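Local atomic coordinates of beta-N-acetylhexosaminidase (Arthrobacter aurescens, PDB entry 3RCN), a protein that probably catalyses the hydrolysis of terminal non-reducing N-acetyl-D-hexosamine residues in N-acetyl-beta-D-hexosaminides, as a member of glycosyl hydrolase family 20. Residues 9-14 and 496-501; 17-22 and 128-133; 66-71 and 84-89; 107-112 and 123-128. All coordinates share one frame; numbering follows the deposited sequence.

Contacts 2, 3 and 4 build the N-terminal alpha/beta domain, and contact 1 ties that domain to the helices beside the catalytic barrel. Contacts 2 and 3 have centres about 13 Å apart and meet in one mixed sheet, where Val130 O lies 3.0 Å from Val84 N. Contact 4, about 14 Å from contact 2 between centres, shares Pro128 with it and sets helix 95-109 against the same sheet. Contact 1 reaches contact 4 through Ile11 O, 2.8 Å from Gln107 NE2, and contact 2 through Pro14, which packs on Val132. All four lie away from Glu316, the predicted proton donor, and illustrate how a domain is assembled and attached far from the active site.

Contact 1 (9-14 and 496-501); sequences QLIPAP and TRLTGA
Gln9 and Arg497 bring the two backbones closest, their CA atoms 4.8 Å apart, where an irregular run of chain passes beside a helix. Residues 9-14 have no regular structure and include a cis peptide bond before Pro12; 496-501 belong to helix 491-508, which widens into a pi-type turn at 498-501. Arg497 and Gln9 carry the contact about equally. The Arg497 chain is extended as far as CD and then bends (chi3 -72°), and NH1 donates a weak bond of 2.6 Å to Leu10 O, which lies at the edge of the guanidinium near its plane. Ala13 CB lies obliquely 3.4 Å from Arg497 NH1, and Ile11 CG1 3.7 Å from the same nitrogen. The contact is an interdomain one: 9-14 lead into strand 16-26 of the N-terminal sheet, whereas helix 491-508 packs against helix 428-432 of the catalytic domain. Salt bridges from Arg497 NH2 to Glu480 and from NE to Glu493 fix the guanidinium, and Glu480 also accepts Ala13 N. A leucine in place of Arg497 would probably cost Glu480 and Glu493 this positive partner and Leu10 O this donor. Gln9 and Arg497 slide past each other in opposite directions, Gln9 CG 4.1 Å from Arg497 CG, and Ile11 CD1 reaches Leu498 CA at 4.0 Å. Gln9 CB rests 3.6 Å from Ala501 CB, and its amide NE2 approaches Gly500 CA.

Contact 2 (17-22 and 128-133); sequences FSAGTG and PRVSVE
Ser18 and Ser131 form the hydrogen-bonded pair of an antiparallel strand pairing, 16-26 against 125-134, within the six-stranded sheet of the N-terminal domain. Ser18 N donates to Ser131 O at 3.0 Å and Ser131 N returns the bond to Ser18 O at 2.9 Å. The non-hydrogen-bonded pairs Phe17-Val132 and Ala19-Val130 flank them. Phe17 CG stands anti to the backbone N (chi1 175°), and the ring meets two valines, with CZ 3.7 Å from Val130 CG1 and CD2 3.8 Å from Val132 CG2. Beyond Ala19 the pairing changes. Gly20 N donates to Arg129 O, but Arg129 N goes to Gly22 O at 3.1 Å, from above the carbonyl plane, as the chain turns a corner at 21-22. The extended Arg129 side chain follows this corner, and its NH1 makes a weak bond of 3.4 Å to Thr21 O at the guanidinium edge. An alanine at Arg129 would probably leave Thr21 O without that donor and residues 21-22 less covered. On its other side, strand 125-134 bonds to strand 80-84 through Val130 with Val84 and Val132 with Leu82, while Val130 CG2 meets Leu108 of helix 95-109.

Contact 3 (66-71 and 84-89); sequences GIRLLL and VSDAVV
Arg68 lays its guanidinium over the methyl of Ala87, whose CB sits 3.6 Å above the centre of the plane. The side chain gets there by running outward in an extended line from CG to NE, after a first torsion that puts CG anti to the carbonyl carbon (chi1 -47°). On the way it passes Val89, Arg68 CD lying 3.9 Å from Val89 CG2. The other methyl of that valine, CG1, meets Leu70 CD1 at 3.7 Å, so Val89 is touched by two side chains of the neighbouring strand. Asp86 adds only a distant charge: its OD2 is 4.1 Å from Arg68 NH2, beyond salt-bridge range, and the two side chains cross at about a right angle. Any attraction there is probably modest. Arg68 NE has a weak bond of its own to Ala65 O, which helps hold the flat group over Ala87.

The backbone positions these groups. Val88 N donates to Gly66 O and Val88 O accepts Arg68 N, each at 2.8 Å, so Val88 reaches to either side of Ile67. Ile67 CA adds a CA-H...O contact of 3.4 Å to Val88 O. On the sheet face opposite Arg68 and Val89, Ile67 and Val88 point together, and Ile67 also packs on Leu45 of helix 39-53.

This bonding of one residue to the two neighbours of its partner is the signature of parallel strands. Here it seats strand 88-92 between 67-71 and its antiparallel partner 80-84, in an alpha/beta half-sandwich sheet.

Contact 4 (107-112 and 123-128); sequences QLLGPA and EGWSVP
Leu109 and Val127 cross obliquely, the branch CD2 of Leu109 lying 3.4 Å from Val127 CG1. The first torsion of Leu109 (chi1 -64°) sets CG anti to the carbonyl carbon, 3.8 Å from Val127 CG1. On the inner part of the same side chain, Leu109 CB meets Trp125 at the edge of its ring, 4.1 Å from CE3. The indole is thus met rim-on, and the same holds farther along the six-membered ring, where Ala112 O lies in the ring plane 3.8 Å from CH2. Ala112 CB also stands near Trp125 CH2, at 4.0 Å. At the other end Leu108 CD2 lies 4.2 Å from Pro128 CG, while Pro128 CD comes within 3.6 Å of Leu108 O. The helix ends at Leu109; the chain turns at Gly110, the first residue out of it, with positive phi, and both Leu109 and Ala112, before and after the turn, meet Trp125. Trp125 also meets Trp55 edge-to-face, and Leu109 packs on Leu49 of helix 39-53; Ser126 points away from helix 95-109 and bonds through OG to Glu25. The end of the helix therefore meets strand 125-134 through van der Waals contact of aliphatic and aromatic groups, with the carbonyl oxygens of Leu108 and Ala112 also lying against the Pro128 and Trp125 rings.

Contact 1 (9-14 and 496-501)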
loop_
_atom_site.group_PDB
_atom_site.type_symbol
_atom_site.label_atom_id
_atom_site.label_comp_id
_atom_site.label_asym_id
_atom_site.label_seq_id
_atom_site.Cartn_x
_atom_site.Cartn_y
_atom_site.Cartn_z
ATOM N N GLN A 9 -20.487 -11.615 16.359
ATOM C CA GLN A 9 -19.029 -11.602 16.241
ATOM C C GLN A 9 -18.273 -10.272 16.091
ATOM O O GLN A 9 -17.094 -10.271 15.746
ATOM C CB GLN A 9 -18.525 -12.738 15.370
ATOM C CG GLN A 9 -18.955 -14.058 15.994
ATOM C CD GLN A 9 -18.511 -15.264 15.218
ATOM O OE1 GLN A 9 -18.717 -15.359 14.000
ATOM N NE2 GLN A 9 -17.898 -16.206 15.919
ATOM N N LEU A 10 -18.995 -9.159 16.223
ATOM C CA LEU A 10 -18.434 -7.801 16.128
ATOM C C LEU A 10 -17.253 -7.487 17.048
ATOM O O LEU A 10 -17.295 -7.769 18.246
ATOM C CB LEU A 10 -19.532 -6.789 16.428
ATOM C CG LEU A 10 -20.815 -6.995 15.633
ATOM C CD1 LEU A 10 -21.897 -6.159 16.229
ATOM C CD2 LEU A 10 -20.588 -6.627 14.172
ATOM N N ILE A 11 -16.205 -6.889 16.489
ATOM C CA ILE A 11 -15.177 -6.269 17.315
ATOM C C ILE A 11 -14.911 -4.864 16.787
ATOM O O ILE A 11 -14.740 -4.681 15.581
ATOM C CB ILE A 11 -13.858 -7.060 17.201
ATOM C CG1 ILE A 11 -13.961 -8.406 17.911
ATOM C CG2 ILE A 11 -12.695 -6.277 17.748
ATOM C CD1 ILE A 11 -12.767 -9.287 17.679
ATOM N N PRO A 12 -14.794 -3.876 17.691
ATOM C CA PRO A 12 -15.067 -3.933 19.141
ATOM C C PRO A 12 -16.526 -4.295 19.432
ATOM O O PRO A 12 -17.410 -3.875 18.700
ATOM C CB PRO A 12 -14.840 -2.484 19.605
ATOM C CG PRO A 12 -14.151 -1.790 18.463
ATOM C CD PRO A 12 -14.558 -2.501 17.222
ATOM N N ALA A 13 -16.778 -5.041 20.499
ATOM C CA ALA A 13 -18.147 -5.377 20.893
ATOM C C ALA A 13 -18.933 -4.121 21.243
ATOM O O ALA A 13 -18.465 -3.304 22.025
ATOM C CB ALA A 13 -18.130 -6.324 22.084
ATOM N N PRO A 14 -20.144 -3.972 20.679
ATOM C CA PRO A 14 -21.020 -2.821 20.944
ATOM C C PRO A 14 -21.548 -2.866 22.373
ATOM O O PRO A 14 -21.461 -3.902 23.026
ATOM C CB PRO A 14 -22.186 -3.020 19.967
ATOM C CG PRO A 14 -21.815 -4.186 19.109
ATOM C CD PRO A 14 -20.814 -4.987 19.855
ATOM N N THR A 496 -13.096 -16.366 20.570
ATOM C CA THR A 496 -14.045 -16.990 19.666
ATOM C C THR A 496 -14.550 -15.987 18.634
ATOM O O THR A 496 -14.781 -16.338 17.485
ATOM C CB THR A 496 -15.226 -17.635 20.436
ATOM O OG1 THR A 496 -16.140 -16.622 20.876
ATOM C CG2 THR A 496 -14.710 -18.410 21.647
ATOM N N ARG A 497 -14.718 -14.733 19.027
ATOM C CA ARG A 497 -15.059 -13.721 18.037
ATOM C C ARG A 497 -13.866 -13.399 17.119
ATOM O O ARG A 497 -14.033 -13.211 15.907
ATOM C CB ARG A 497 -15.613 -12.469 18.707
ATOM C CG ARG A 497 -16.978 -12.707 19.312
ATOM C CD ARG A 497 -17.549 -11.444 19.922
ATOM N NE ARG A 497 -16.860 -11.077 21.153
ATOM C CZ ARG A 497 -16.390 -9.861 21.412
ATOM N NH1 ARG A 497 -16.541 -8.895 20.512
ATOM N NH2 ARG A 497 -15.775 -9.613 22.566
ATOM N N LEU A 498 -12.669 -13.360 17.701
ATOM C CA LEU A 498 -11.457 -13.030 16.957
ATOM C C LEU A 498 -11.207 -14.061 15.869
ATOM O O LEU A 498 -11.149 -13.739 14.678
ATOM C CB LEU A 498 -10.252 -12.963 17.901
ATOM C CG LEU A 498 -8.933 -12.541 17.257
ATOM C CD1 LEU A 498 -8.981 -11.077 16.869
ATOM C CD2 LEU A 498 -7.774 -12.795 18.188
ATOM N N THR A 499 -11.091 -15.314 16.291
ATOM C CA THR A 499 -10.835 -16.414 15.374
ATOM C C THR A 499 -12.048 -16.708 14.493
ATOM O O THR A 499 -11.902 -16.983 13.306
ATOM C CB THR A 499 -10.453 -17.673 16.145
ATOM O OG1 THR A 499 -11.565 -18.083 16.943
ATOM C CG2 THR A 499 -9.275 -17.384 17.063
ATOM N N GLY A 500 -13.242 -16.628 15.075
ATOM C CA GLY A 500 -14.479 -16.889 14.358
ATOM C C GLY A 500 -14.755 -15.966 13.182
ATOM O O GLY A 500 -15.153 -16.430 12.119
ATOM N N ALA A 501 -14.557 -14.662 13.367
ATOM C CA ALA A 501 -14.874 -13.661 12.337
ATOM C C ALA A 501 -13.732 -12.684 11.997
ATOM O O ALA A 501 -13.355 -12.534 10.830
ATOM C CB ALA A 501 -16.164 -12.919 12.655
#

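Contact 2 (17-22 and 128-133)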
loop_
_atom_site.group_PDB
_atom_site.type_symbol
_atom_site.label_atom_id
_atom_site.label_comp_id
_atom_site.label_asym_id
_atom_site.label_seq_id
_atom_site.Cartn_x
_atom_site.Cartn_y
_atom_site.Cartn_z
ATOM N N PHE A 17 -26.624 -5.253 22.251
ATOM C CA PHE A 17 -26.918 -5.958 21.001
ATOM C C PHE A 17 -28.077 -6.939 21.165
ATOM O O PHE A 17 -28.096 -7.728 22.104
ATOM C CB PHE A 17 -25.667 -6.699 20.524
ATOM C CG PHE A 17 -25.883 -7.556 19.303
ATOM C CD1 PHE A 17 -26.292 -8.881 19.427
ATOM C CD2 PHE A 17 -25.656 -7.051 18.031
ATOM C CE1 PHE A 17 -26.481 -9.690 18.296
ATOM C CE2 PHE A 17 -25.851 -7.849 16.902
ATOM C CZ PHE A 17 -26.265 -9.171 17.039
ATOM N N SER A 18 -29.037 -6.885 20.246
ATOM C CA SER A 18 -30.126 -7.864 20.199
ATOM C C SER A 18 -30.416 -8.320 18.772
ATOM O O SER A 18 -30.554 -7.503 17.864
ATOM C CB SER A 18 -31.403 -7.287 20.807
ATOM O OG SER A 18 -32.531 -8.071 20.436
ATOM N N ALA A 19 -30.524 -9.627 18.571
ATOM C CA ALA A 19 -30.832 -10.144 17.242
ATOM C C ALA A 19 -32.332 -10.323 17.053
ATOM O O ALA A 19 -33.028 -10.823 17.939
ATOM C CB ALA A 19 -30.099 -11.453 16.985
ATOM N N GLY A 20 -32.831 -9.888 15.904
ATOM C CA GLY A 20 -34.203 -10.158 15.526
ATOM C C GLY A 20 -34.269 -11.464 14.760
ATOM O O GLY A 20 -33.392 -12.322 14.886
ATOM N N THR A 21 -35.304 -11.621 13.951
ATOM C CA THR A 21 -35.445 -12.841 13.177
ATOM C C THR A 21 -35.203 -12.576 11.698
ATOM O O THR A 21 -35.723 -11.613 11.138
ATOM C CB THR A 21 -36.831 -13.475 13.383
ATOM O OG1 THR A 21 -37.021 -13.752 14.775
ATOM C CG2 THR A 21 -36.958 -14.771 12.589
ATOM N N GLY A 22 -34.396 -13.428 11.078
ATOM C CA GLY A 22 -34.190 -13.360 9.646
ATOM C C GLY A 22 -33.087 -12.440 9.153
ATOM O O GLY A 22 -32.200 -12.015 9.905
ATOM N N PRO A 128 -28.283 -9.577 8.782
ATOM C CA PRO A 128 -29.158 -10.141 9.813
ATOM C C PRO A 128 -29.943 -9.025 10.498
ATOM O O PRO A 128 -29.415 -7.929 10.635
ATOM C CB PRO A 128 -28.174 -10.792 10.792
ATOM C CG PRO A 128 -26.829 -10.223 10.453
ATOM C CD PRO A 128 -26.868 -9.916 9.001
ATOM N N ARG A 129 -31.182 -9.282 10.899
ATOM C CA ARG A 129 -31.964 -8.231 11.530
ATOM C C ARG A 129 -31.558 -8.101 12.988
ATOM O O ARG A 129 -31.665 -9.054 13.756
ATOM C CB ARG A 129 -33.466 -8.487 11.382
ATOM C CG ARG A 129 -33.969 -8.288 9.957
ATOM C CD ARG A 129 -35.484 -8.198 9.893
ATOM N NE ARG A 129 -35.959 -8.039 8.521
ATOM C CZ ARG A 129 -36.083 -9.045 7.653
ATOM N NH1 ARG A 129 -35.753 -10.281 8.015
ATOM N NH2 ARG A 129 -36.527 -8.823 6.419
ATOM N N VAL A 130 -31.074 -6.917 13.352
ATOM C CA VAL A 130 -30.593 -6.657 14.706
ATOM C C VAL A 130 -30.913 -5.240 15.159
ATOM O O VAL A 130 -31.227 -4.359 14.353
ATOM C CB VAL A 130 -29.063 -6.816 14.819
ATOM C CG1 VAL A 130 -28.634 -8.201 14.421
ATOM C CG2 VAL A 130 -28.357 -5.773 13.970
ATOM N N SER A 131 -30.824 -5.033 16.466
ATOM C CA SER A 131 -30.854 -3.698 17.038
ATOM C C SER A 131 -29.561 -3.526 17.812
ATOM O O SER A 131 -29.238 -4.344 18.678
ATOM C CB SER A 131 -32.045 -3.547 17.983
ATOM O OG SER A 131 -33.191 -4.199 17.464
ATOM N N VAL A 132 -28.813 -2.474 17.492
ATOM C CA VAL A 132 -27.576 -2.173 18.207
ATOM C C VAL A 132 -27.579 -0.754 18.763
ATOM O O VAL A 132 -27.990 0.186 18.089
ATOM C CB VAL A 132 -26.345 -2.329 17.301
ATOM C CG1 VAL A 132 -25.060 -2.169 18.116
ATOM C CG2 VAL A 132 -26.374 -3.657 16.589
ATOM N N GLU A 133 -27.111 -0.607 19.995
ATOM C CA GLU A 133 -26.900 0.714 20.583
ATOM C C GLU A 133 -25.474 0.813 21.100
ATOM O O GLU A 133 -25.027 -0.039 21.873
ATOM C CB GLU A 133 -27.906 0.986 21.700
ATOM C CG GLU A 133 -29.306 1.283 21.190
ATOM C CD GLU A 133 -30.342 1.329 22.295
ATOM O OE1 GLU A 133 -29.954 1.550 23.464
ATOM O OE2 GLU A 133 -31.543 1.136 21.989
#

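Contact 3 (66-71 and 84-89)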
loop_
_atom_site.group_PDB
_atom_site.type_symbol
_atom_site.label_atom_id
_atom_site.label_comp_id
_atom_site.label_asym_id
_atom_site.label_seq_id
_atom_site.Cartn_x
_atom_site.Cartn_y
_atom_site.Cartn_z
ATOM N N GLY A 66 -33.013 2.707 1.425
ATOM C CA GLY A 66 -32.624 1.397 1.906
ATOM C C GLY A 66 -31.703 1.469 3.097
ATOM O O GLY A 66 -31.914 0.776 4.097
ATOM N N ILE A 67 -30.671 2.299 2.975
ATOM C CA ILE A 67 -29.771 2.612 4.078
ATOM C C ILE A 67 -29.966 4.082 4.457
ATOM O O ILE A 67 -29.615 4.974 3.683
ATOM C CB ILE A 67 -28.309 2.406 3.655
ATOM C CG1 ILE A 67 -28.083 0.971 3.209
ATOM C CG2 ILE A 67 -27.353 2.763 4.781
ATOM C CD1 ILE A 67 -26.742 0.755 2.566
ATOM N N ARG A 68 -30.540 4.327 5.633
ATOM C CA ARG A 68 -30.796 5.687 6.131
ATOM C C ARG A 68 -29.852 6.053 7.265
ATOM O O ARG A 68 -29.722 5.300 8.229
ATOM C CB ARG A 68 -32.223 5.805 6.647
ATOM C CG ARG A 68 -33.236 5.231 5.702
ATOM C CD ARG A 68 -34.615 5.109 6.316
ATOM N NE ARG A 68 -35.488 4.453 5.355
ATOM C CZ ARG A 68 -36.586 3.779 5.661
ATOM N NH1 ARG A 68 -36.976 3.664 6.924
ATOM N NH2 ARG A 68 -37.294 3.213 4.692
ATOM N N LEU A 69 -29.192 7.204 7.140
ATOM C CA LEU A 69 -28.393 7.755 8.232
ATOM C C LEU A 69 -29.121 8.965 8.810
ATOM O O LEU A 69 -29.192 10.025 8.181
ATOM C CB LEU A 69 -27.004 8.151 7.733
ATOM C CG LEU A 69 -26.329 7.119 6.826
ATOM C CD1 LEU A 69 -25.004 7.660 6.315
ATOM C CD2 LEU A 69 -26.147 5.783 7.542
ATOM N N LEU A 70 -29.647 8.805 10.020
ATOM C CA LEU A 70 -30.513 9.819 10.628
ATOM C C LEU A 70 -29.906 10.483 11.862
ATOM O O LEU A 70 -29.352 9.812 12.735
ATOM C CB LEU A 70 -31.861 9.200 10.991
ATOM C CG LEU A 70 -32.557 8.561 9.796
ATOM C CD1 LEU A 70 -33.734 7.749 10.264
ATOM C CD2 LEU A 70 -32.985 9.634 8.798
ATOM N N LEU A 71 -30.023 11.805 11.923
ATOM C CA LEU A 71 -29.546 12.570 13.076
ATOM C C LEU A 71 -30.492 12.442 14.261
ATOM O O LEU A 71 -31.693 12.700 14.135
ATOM C CB LEU A 71 -29.395 14.045 12.726
ATOM C CG LEU A 71 -28.667 14.819 13.818
ATOM C CD1 LEU A 71 -27.193 14.929 13.467
ATOM C CD2 LEU A 71 -29.286 16.194 14.011
ATOM N N VAL A 84 -32.169 -2.823 12.000
ATOM C CA VAL A 84 -32.419 -3.604 10.786
ATOM C C VAL A 84 -33.863 -4.154 10.734
ATOM O O VAL A 84 -34.304 -4.907 11.600
ATOM C CB VAL A 84 -31.396 -4.736 10.643
ATOM C CG1 VAL A 84 -31.226 -5.118 9.180
ATOM C CG2 VAL A 84 -30.065 -4.300 11.226
ATOM N N SER A 85 -34.540 -3.819 9.644
ATOM C CA SER A 85 -35.995 -3.720 9.516
ATOM C C SER A 85 -36.281 -3.951 8.045
ATOM O O SER A 85 -35.520 -4.637 7.369
ATOM C CB SER A 85 -36.509 -2.344 9.917
ATOM O OG SER A 85 -36.507 -2.189 11.318
ATOM N N ASP A 86 -37.447 -3.509 7.592
ATOM C CA ASP A 86 -37.661 -3.321 6.154
ATOM C C ASP A 86 -36.520 -2.477 5.512
ATOM O O ASP A 86 -36.332 -2.492 4.283
ATOM C CB ASP A 86 -39.025 -2.665 5.897
ATOM C CG ASP A 86 -39.095 -1.220 6.403
ATOM O OD1 ASP A 86 -39.091 -1.012 7.639
ATOM O OD2 ASP A 86 -39.168 -0.292 5.562
ATOM N N ALA A 87 -35.796 -1.713 6.336
ATOM C CA ALA A 87 -34.601 -0.970 5.900
ATOM C C ALA A 87 -33.470 -0.989 6.937
ATOM O O ALA A 87 -33.649 -1.431 8.076
ATOM C CB ALA A 87 -34.959 0.467 5.531
ATOM N N VAL A 88 -32.295 -0.527 6.527
ATOM C CA VAL A 88 -31.177 -0.355 7.450
ATOM C C VAL A 88 -31.144 1.081 7.967
ATOM O O VAL A 88 -30.874 2.008 7.208
ATOM C CB VAL A 88 -29.850 -0.669 6.746
ATOM C CG1 VAL A 88 -28.661 -0.245 7.599
ATOM C CG2 VAL A 88 -29.791 -2.150 6.406
ATOM N N VAL A 89 -31.417 1.269 9.254
ATOM C CA VAL A 89 -31.504 2.615 9.810
ATOM C C VAL A 89 -30.433 2.891 10.864
ATOM O O VAL A 89 -30.413 2.266 11.922
ATOM C CB VAL A 89 -32.891 2.872 10.425
ATOM C CG1 VAL A 89 -32.928 4.238 11.087
ATOM C CG2 VAL A 89 -33.958 2.772 9.364
#

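Contact 4 (107-112 and 123-128)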
loop_
_atom_site.group_PDB
_atom_site.type_symbol
_atom_site.label_atom_id
_atom_site.label_comp_id
_atom_site.label_asym_id
_atom_site.label_seq_id
_atom_site.Cartn_x
_atom_site.Cartn_y
_atom_site.Cartn_z
ATOM N N GLN A 107 -19.252 -4.845 9.110
ATOM C CA GLN A 107 -19.016 -6.088 9.840
ATOM C C GLN A 107 -20.225 -7.025 9.772
ATOM O O GLN A 107 -20.060 -8.237 9.625
ATOM C CB GLN A 107 -18.621 -5.825 11.288
ATOM C CG GLN A 107 -17.314 -5.072 11.440
ATOM C CD GLN A 107 -16.667 -5.297 12.790
ATOM O OE1 GLN A 107 -17.276 -5.859 13.703
ATOM N NE2 GLN A 107 -15.419 -4.872 12.918
ATOM N N LEU A 108 -21.431 -6.467 9.865
ATOM C CA LEU A 108 -22.661 -7.263 9.747
ATOM C C LEU A 108 -22.847 -7.950 8.369
ATOM O O LEU A 108 -23.419 -9.047 8.282
ATOM C CB LEU A 108 -23.893 -6.412 10.085
ATOM C CG LEU A 108 -24.185 -6.112 11.553
ATOM C CD1 LEU A 108 -25.405 -5.227 11.648
ATOM C CD2 LEU A 108 -24.396 -7.387 12.363
ATOM N N LEU A 109 -22.365 -7.307 7.306
ATOM C CA LEU A 109 -22.446 -7.869 5.962
ATOM C C LEU A 109 -21.410 -8.963 5.703
ATOM O O LEU A 109 -21.597 -9.788 4.807
ATOM C CB LEU A 109 -22.312 -6.774 4.902
ATOM C CG LEU A 109 -23.426 -5.729 4.882
ATOM C CD1 LEU A 109 -22.952 -4.427 4.264
ATOM C CD2 LEU A 109 -24.667 -6.237 4.169
ATOM N N GLY A 110 -20.332 -8.968 6.481
ATOM C CA GLY A 110 -19.273 -9.959 6.343
ATOM C C GLY A 110 -18.000 -9.424 5.704
ATOM O O GLY A 110 -18.008 -8.327 5.143
ATOM N N PRO A 111 -16.901 -10.203 5.775
ATOM C CA PRO A 111 -15.572 -9.762 5.327
ATOM C C PRO A 111 -15.506 -9.301 3.870
ATOM O O PRO A 111 -14.617 -8.502 3.555
ATOM C CB PRO A 111 -14.698 -11.011 5.524
ATOM C CG PRO A 111 -15.392 -11.789 6.570
ATOM C CD PRO A 111 -16.856 -11.574 6.308
ATOM N N ALA A 112 -16.400 -9.775 3.000
ATOM C CA ALA A 112 -16.313 -9.376 1.588
ATOM C C ALA A 112 -16.672 -7.902 1.419
ATOM O O ALA A 112 -16.331 -7.267 0.417
ATOM C CB ALA A 112 -17.185 -10.248 0.707
ATOM N N GLU A 123 -25.545 -10.928 -6.152
ATOM C CA GLU A 123 -26.953 -11.048 -6.534
ATOM C C GLU A 123 -27.777 -10.475 -5.395
ATOM O O GLU A 123 -28.668 -9.644 -5.593
ATOM C CB GLU A 123 -27.340 -12.502 -6.808
ATOM C CG GLU A 123 -26.579 -13.151 -7.956
ATOM C CD GLU A 123 -26.654 -12.347 -9.247
ATOM O OE1 GLU A 123 -27.657 -11.625 -9.450
ATOM O OE2 GLU A 123 -25.704 -12.435 -10.057
ATOM N N GLY A 124 -27.438 -10.907 -4.188
ATOM C CA GLY A 124 -27.922 -10.246 -3.001
ATOM C C GLY A 124 -26.922 -10.428 -1.883
ATOM O O GLY A 124 -26.124 -11.373 -1.870
ATOM N N TRP A 125 -26.954 -9.496 -0.942
ATOM C CA TRP A 125 -26.211 -9.650 0.286
ATOM C C TRP A 125 -27.263 -9.612 1.347
ATOM O O TRP A 125 -28.356 -9.098 1.129
ATOM C CB TRP A 125 -25.239 -8.506 0.508
ATOM C CG TRP A 125 -24.147 -8.392 -0.486
ATOM C CD1 TRP A 125 -24.252 -8.509 -1.833
ATOM C CD2 TRP A 125 -22.766 -8.128 -0.209
ATOM N NE1 TRP A 125 -23.019 -8.333 -2.423
ATOM C CE2 TRP A 125 -22.090 -8.102 -1.444
ATOM C CE3 TRP A 125 -22.038 -7.913 0.962
ATOM C CZ2 TRP A 125 -20.717 -7.866 -1.542
ATOM C CZ3 TRP A 125 -20.676 -7.680 0.863
ATOM C CH2 TRP A 125 -20.033 -7.655 -0.379
ATOM N N SER A 126 -26.949 -10.155 2.505
ATOM C CA SER A 126 -27.913 -10.119 3.575
ATOM C C SER A 126 -27.354 -9.548 4.865
ATOM O O SER A 126 -26.244 -9.882 5.281
ATOM C CB SER A 126 -28.485 -11.507 3.792
ATOM O OG SER A 126 -29.255 -11.865 2.670
ATOM N N VAL A 127 -28.137 -8.671 5.481
ATOM C CA VAL A 127 -27.855 -8.185 6.820
ATOM C C VAL A 127 -28.817 -8.835 7.803
ATOM O O VAL A 127 -30.027 -8.682 7.678
ATOM C CB VAL A 127 -28.039 -6.663 6.914
ATOM C CG1 VAL A 127 -26.702 -5.960 6.826
ATOM C CG2 VAL A 127 -28.982 -6.180 5.824
ATOM N N PRO A 128 -28.283 -9.577 8.782
ATOM C CA PRO A 128 -29.158 -10.141 9.813
ATOM C C PRO A 128 -29.943 -9.025 10.498
ATOM O O PRO A 128 -29.415 -7.929 10.635
ATOM C CB PRO A 128 -28.174 -10.792 10.792
ATOM C CG PRO A 128 -26.829 -10.223 10.453
ATOM C CD PRO A 128 -26.868 -9.916 9.001
#